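Local atomic coordinates of phosphatidylethanolamine-binding protein, putative (Plasmodium falciparum, PDB entry 2R77), a protein that probably binds phosphatidylethanolamine and may regulate protein kinase activity. Residues Y182-V185 and H186-A189. Numbering follows the deposited sequence.
Sequences YESV and HNIA
At S184 the extended chain of E183 and S184 turns into helix 185-191, whose first i to i+4 bonds run from I188 N to S184 O (2.7 Å, N-H...O angle 171°) and from A189 N to V185 O (2.8 Å). The amides of a helix's first turn have no earlier turn to supply carbonyls, and S184 illustrates one common remedy. Its hydroxyl, set between the backbone N and the carbonyl carbon (chi1 65°), swings over the first turn, where OG accepts from N187 N at 3.1 Å. This is a serine N-cap: S184 supplies one acceptor from its side chain and another from its backbone. The V185 amide, also in the first turn, is bonded by the carboxylate of E105 on strand 104-114, tying the helix start to the sheet. Aliphatic carbons meet across the cap, I188 CG1 lying 3.8 Å from E183 CB, while I188 CD1 rests against the carbonyl oxygen E183 O at 3.5 Å. I188 continues onto I107, I162 and L165, while the V185 side chain touches F89 and V91 of strand 84-95. On the partly exposed side the E183 chain, bent at chi2 (-73°), brings OE1 to 3.5 Å from N187 CB, the two side chains crossing at about a right angle.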
# COMPACT_ATOMS: atom_id res chain seq x y z
N TYR A 182 15.78 -7.49 1.07
CA TYR A 182 14.80 -6.42 1.29
C TYR A 182 14.75 -5.46 0.11
O TYR A 182 15.79 -5.03 -0.37
CB TYR A 182 15.10 -5.65 2.57
CG TYR A 182 14.20 -4.45 2.79
CD1 TYR A 182 12.84 -4.61 3.11
CD2 TYR A 182 14.69 -3.14 2.65
CE1 TYR A 182 12.01 -3.51 3.29
CE2 TYR A 182 13.87 -2.03 2.84
CZ TYR A 182 12.54 -2.22 3.17
OH TYR A 182 11.72 -1.14 3.36
N GLU A 183 13.54 -5.14 -0.36
CA GLU A 183 13.34 -4.05 -1.31
C GLU A 183 12.11 -3.25 -0.93
O GLU A 183 11.01 -3.82 -0.77
CB GLU A 183 13.18 -4.57 -2.75
CG GLU A 183 14.33 -5.42 -3.27
CD GLU A 183 15.60 -4.66 -3.59
OE1 GLU A 183 15.61 -3.40 -3.57
OE2 GLU A 183 16.61 -5.33 -3.85
N SER A 184 12.29 -1.94 -0.77
CA SER A 184 11.15 -1.06 -0.53
C SER A 184 10.21 -1.08 -1.74
O SER A 184 10.65 -1.36 -2.84
CB SER A 184 11.65 0.37 -0.35
OG SER A 184 12.22 0.83 -1.57
N VAL A 185 8.93 -0.74 -1.53
CA VAL A 185 8.03 -0.66 -2.68
C VAL A 185 8.56 0.29 -3.78
O VAL A 185 8.44 -0.03 -4.97
CB VAL A 185 6.57 -0.31 -2.29
CG1 VAL A 185 5.69 -0.19 -3.55
CG2 VAL A 185 6.01 -1.37 -1.36
N HIS A 186 9.15 1.43 -3.38
CA HIS A 186 9.82 2.30 -4.36
C HIS A 186 10.78 1.48 -5.23
O HIS A 186 10.72 1.54 -6.47
CB HIS A 186 10.58 3.40 -3.65
CG HIS A 186 11.50 4.16 -4.54
ND1 HIS A 186 11.06 5.17 -5.37
CD2 HIS A 186 12.84 4.08 -4.72
CE1 HIS A 186 12.10 5.67 -6.04
NE2 HIS A 186 13.18 5.01 -5.67
N ASN A 187 11.64 0.70 -4.59
CA ASN A 187 12.60 -0.15 -5.31
C ASN A 187 12.01 -1.34 -6.08
O ASN A 187 12.45 -1.65 -7.21
CB ASN A 187 13.73 -0.57 -4.40
CG ASN A 187 14.72 0.55 -4.16
OD1 ASN A 187 14.91 1.44 -5.02
ND2 ASN A 187 15.37 0.52 -3.01
N ILE A 188 11.01 -1.99 -5.49
CA ILE A 188 10.23 -2.99 -6.24
C ILE A 188 9.66 -2.39 -7.53
O ILE A 188 9.74 -3.02 -8.60
CB ILE A 188 9.11 -3.60 -5.39
CG1 ILE A 188 9.71 -4.33 -4.20
CG2 ILE A 188 8.22 -4.55 -6.24
CD1 ILE A 188 8.63 -4.74 -3.17
N ALA A 189 9.09 -1.17 -7.44
CA ALA A 189 8.54 -0.51 -8.63
C ALA A 189 9.64 -0.25 -9.67
O ALA A 189 9.42 -0.43 -10.88
CB ALA A 189 7.85 0.75 -8.27